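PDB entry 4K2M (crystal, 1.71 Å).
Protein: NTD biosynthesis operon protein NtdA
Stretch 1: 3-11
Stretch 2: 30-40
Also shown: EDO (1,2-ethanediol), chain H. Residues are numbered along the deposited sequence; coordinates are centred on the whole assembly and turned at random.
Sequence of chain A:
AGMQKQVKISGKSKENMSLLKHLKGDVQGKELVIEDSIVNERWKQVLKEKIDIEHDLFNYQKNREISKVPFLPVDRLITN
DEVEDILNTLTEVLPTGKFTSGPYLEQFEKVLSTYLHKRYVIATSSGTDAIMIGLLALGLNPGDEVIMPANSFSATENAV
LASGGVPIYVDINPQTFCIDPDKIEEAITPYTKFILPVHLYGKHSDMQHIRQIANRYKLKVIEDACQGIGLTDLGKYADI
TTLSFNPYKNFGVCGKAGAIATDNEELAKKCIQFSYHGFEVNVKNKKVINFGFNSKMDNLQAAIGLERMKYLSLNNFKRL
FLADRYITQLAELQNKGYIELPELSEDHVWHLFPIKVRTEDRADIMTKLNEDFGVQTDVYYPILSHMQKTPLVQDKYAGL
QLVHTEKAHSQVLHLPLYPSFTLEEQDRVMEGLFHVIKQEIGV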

# COMPACT_ATOMS: atom_id res chain seq x y z
N MET A 3 13.30 -48.14 16.14
CA MET A 3 12.85 -47.30 15.04
C MET A 3 12.97 -45.83 15.41
O MET A 3 12.27 -45.34 16.30
N GLN A 4 13.86 -45.12 14.72
CA GLN A 4 14.06 -43.70 14.98
C GLN A 4 12.88 -42.90 14.44
O GLN A 4 12.56 -42.98 13.26
N LYS A 5 12.23 -42.11 15.30
CA LYS A 5 11.23 -41.16 14.81
C LYS A 5 11.93 -40.05 14.05
O LYS A 5 12.97 -39.54 14.49
N GLN A 6 11.36 -39.68 12.90
CA GLN A 6 11.88 -38.57 12.12
C GLN A 6 11.45 -37.26 12.76
O GLN A 6 10.39 -37.18 13.38
N VAL A 7 12.29 -36.24 12.62
CA VAL A 7 11.94 -34.90 13.07
C VAL A 7 11.70 -34.09 11.82
O VAL A 7 12.64 -33.67 11.15
N LYS A 8 10.43 -33.89 11.47
CA LYS A 8 10.09 -33.14 10.27
C LYS A 8 10.32 -31.66 10.56
O LYS A 8 9.66 -31.10 11.44
N ILE A 9 11.23 -31.04 9.82
CA ILE A 9 11.43 -29.60 9.98
C ILE A 9 10.56 -28.84 8.98
O ILE A 9 10.91 -28.72 7.81
N SER A 10 9.42 -28.35 9.47
CA SER A 10 8.50 -27.57 8.64
C SER A 10 8.70 -26.09 8.92
O SER A 10 8.27 -25.23 8.14
N GLY A 11 9.34 -25.79 10.05
CA GLY A 11 9.52 -24.42 10.50
C GLY A 11 8.32 -23.91 11.29
O GLY A 11 8.33 -22.76 11.75
N LYS A 30 20.55 -37.88 10.35
CA LYS A 30 19.61 -38.07 9.24
C LYS A 30 18.15 -38.02 9.67
O LYS A 30 17.26 -37.87 8.83
N GLU A 31 17.89 -38.12 10.97
CA GLU A 31 16.53 -38.12 11.48
C GLU A 31 15.91 -36.74 11.34
O GLU A 31 14.68 -36.59 11.40
N LEU A 32 16.76 -35.73 11.15
CA LEU A 32 16.31 -34.36 10.95
C LEU A 32 16.02 -34.15 9.47
O LEU A 32 16.94 -34.04 8.66
N VAL A 33 14.74 -34.10 9.12
CA VAL A 33 14.33 -34.05 7.71
C VAL A 33 13.84 -32.64 7.37
O VAL A 33 12.83 -32.21 7.89
N ILE A 34 14.57 -31.94 6.51
CA ILE A 34 14.18 -30.59 6.11
C ILE A 34 13.10 -30.66 5.04
O ILE A 34 13.34 -31.15 3.94
N GLU A 35 11.90 -30.17 5.34
CA GLU A 35 10.86 -30.15 4.32
C GLU A 35 11.25 -29.24 3.17
O GLU A 35 11.84 -28.16 3.37
N ASP A 36 10.96 -29.70 1.96
CA ASP A 36 11.35 -28.97 0.76
C ASP A 36 10.44 -27.77 0.58
O ASP A 36 9.52 -27.79 -0.25
N SER A 37 10.69 -26.72 1.36
CA SER A 37 9.95 -25.47 1.25
C SER A 37 10.93 -24.30 1.22
O SER A 37 12.01 -24.36 1.80
N ILE A 38 10.54 -23.23 0.54
CA ILE A 38 11.35 -22.02 0.50
C ILE A 38 11.68 -21.53 1.92
O ILE A 38 12.77 -20.99 2.14
N VAL A 39 10.76 -21.72 2.86
CA VAL A 39 10.91 -21.17 4.21
C VAL A 39 12.08 -21.80 4.95
O VAL A 39 12.55 -21.25 5.94
N ASN A 40 12.53 -22.95 4.45
CA ASN A 40 13.60 -23.70 5.09
C ASN A 40 14.95 -23.52 4.41
O ASN A 40 15.94 -24.17 4.76

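Two short parallel strands illustrate a general principle: the backbone ladder sets the register, and the side chains finish the contact at its faces and ends. In NtdA, strand 7-9 runs beside strand 32-34, and the hydrogen bonds alternate as parallel pairing requires. V7 N donates to E31 O at 2.7 Å, V33 N to V7 O at 3.0 Å, I9 N to V33 O at 2.8 Å, and E35 N to I9 O at 3.0 Å, all nearly straight. V7 and I9 thus supply both donor and acceptor, while K8 between them directs its own amide and carbonyl away from this partner.

A side chain closes the ladder at its C-terminal end. N40, with chi1 in the m well, points toward the first stretch. Its ND2 donates to E35 O at 2.9 Å in good geometry and makes a weak, bent bond to I9 O, also at 2.9 Å. One amide group therefore ties the turn after the second strand to the last carbonyl of the first, which already accepts from E35 N. N40 OD1 is satisfied elsewhere in the structure.

At the other end, Q4 (t) and E31 (p) both point toward the opposing stretch, and their aliphatic parts meet, Q4 CG lying 3.6 Å from E31 CB. Q4 NE2 turns back to bond K5 O at 2.7 Å. A 1,2-ethanediol, probably from the crystallisation liquor, bridges the pair: its O1 donates to E31 OE1 at 2.5 Å, and its O2 makes a weak bond to Q4 OE1 at 3.3 Å.

Between these ends the residues alternate faces. V7 (t), I9 (m), L32 (m) and I34 (m) share one face. There, V7 CB lies 3.7 Å from L32 CD2, and I9 CD1 reaches both L32 CB and I34 CG1, each at 4.2 Å. I9 is buried and has the largest area covered by the other stretch; its side chain meets L32 and I34 while its backbone N and O are bonded to the same stretch.

K8 (m) and V33 (t) occupy the other face. The K8 chain folds over so that CE comes 4.1 Å from V33 CB, while NZ donates to Q6 OE1 at 2.5 Å. Beyond them E35 (m) points toward the first stretch, its OE1 3.3 Å from S10 CB and its OE2 3.7 Å from K8 CB. G11 completes the edge: its backbone angles by themselves call for glycine, and a CB there would lie only 3.4 Å from N40 OD1.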

# COMPACT_ATOMS: atom_id res chain seq x y z
CB MET A 3 11.40 -47.65 14.69
CG MET A 3 11.14 -47.76 13.19
SD MET A 3 9.40 -48.07 12.84
CE MET A 3 9.31 -47.57 11.11
CB GLN A 4 15.35 -43.23 14.30
CG GLN A 4 15.58 -41.73 14.36
CD GLN A 4 15.77 -41.24 15.78
OE1 GLN A 4 16.51 -41.84 16.56
NE2 GLN A 4 15.09 -40.14 16.13
CB LYS A 5 10.43 -40.56 15.95
CG LYS A 5 9.48 -41.53 16.61
CD LYS A 5 8.64 -40.79 17.65
CE LYS A 5 7.78 -41.75 18.45
NZ LYS A 5 7.26 -41.11 19.69
CB GLN A 6 11.39 -38.66 10.67
CG GLN A 6 11.85 -39.94 9.97
CD GLN A 6 11.16 -40.18 8.63
OE1 GLN A 6 10.40 -39.34 8.16
NE2 GLN A 6 11.43 -41.33 8.02
CB VAL A 7 13.08 -34.28 13.90
CG1 VAL A 7 12.70 -32.87 14.38
CG2 VAL A 7 13.41 -35.18 15.08
CB LYS A 8 8.63 -33.35 9.88
CG LYS A 8 8.28 -34.79 9.54
CD LYS A 8 8.82 -35.16 8.17
CE LYS A 8 9.47 -36.53 8.18
NZ LYS A 8 8.51 -37.67 8.38
CB ILE A 9 12.90 -29.20 9.81
CG1 ILE A 9 13.76 -29.93 10.84
CG2 ILE A 9 13.07 -27.70 9.96
CD1 ILE A 9 15.25 -29.83 10.59
CB SER A 10 7.07 -27.92 8.99
OG SER A 10 6.85 -27.69 10.37
CB LYS A 30 19.91 -39.41 8.54
CG LYS A 30 19.62 -40.63 9.40
CD LYS A 30 20.17 -41.91 8.77
CE LYS A 30 19.95 -43.09 9.72
NZ LYS A 30 20.31 -44.38 9.08
CB GLU A 31 16.48 -38.59 12.93
CG GLU A 31 17.07 -37.62 13.95
CD GLU A 31 18.60 -37.60 13.97
OE1 GLU A 31 19.24 -38.51 13.40
OE2 GLU A 31 19.16 -36.65 14.56
CB LEU A 32 17.39 -33.37 11.38
CG LEU A 32 17.78 -33.39 12.86
CD1 LEU A 32 18.86 -32.35 13.17
CD2 LEU A 32 16.56 -33.16 13.73
CB VAL A 33 13.22 -35.06 7.42
CG1 VAL A 33 12.78 -34.98 5.96
CG2 VAL A 33 13.68 -36.47 7.75
CB ILE A 34 15.37 -29.81 5.52
CG1 ILE A 34 16.50 -29.72 6.55
CG2 ILE A 34 14.92 -28.42 5.10
CD1 ILE A 34 17.78 -29.03 6.02
CB GLU A 35 9.51 -29.74 4.91
CG GLU A 35 9.02 -30.72 5.98
CD GLU A 35 7.63 -30.40 6.48
OE1 GLU A 35 7.06 -29.37 6.05
OE2 GLU A 35 7.11 -31.19 7.31
CB ASP A 36 11.31 -29.87 -0.47
CG ASP A 36 11.90 -29.20 -1.70
OD1 ASP A 36 12.56 -28.16 -1.54
OD2 ASP A 36 11.71 -29.72 -2.83
CB SER A 37 8.97 -25.32 2.42
OG SER A 37 8.30 -24.07 2.35
CB ILE A 38 10.58 -20.94 -0.29
CG1 ILE A 38 11.35 -19.63 -0.35
CG2 ILE A 38 9.23 -20.70 0.34
CD1 ILE A 38 10.63 -18.58 -1.19
CB VAL A 39 9.64 -21.29 5.08
CG1 VAL A 39 8.50 -20.51 4.45
CG2 VAL A 39 9.23 -22.76 5.32
CB ASN A 40 13.26 -25.20 5.10
CG ASN A 40 12.21 -25.57 6.12
OD1 ASN A 40 12.00 -24.87 7.12
ND2 ASN A 40 11.54 -26.69 5.89
C1 EDO H . 20.34 -41.49 14.21
O1 EDO H . 19.05 -41.00 13.83
C2 EDO H . 20.18 -42.49 15.35
O2 EDO H . 19.07 -43.35 15.08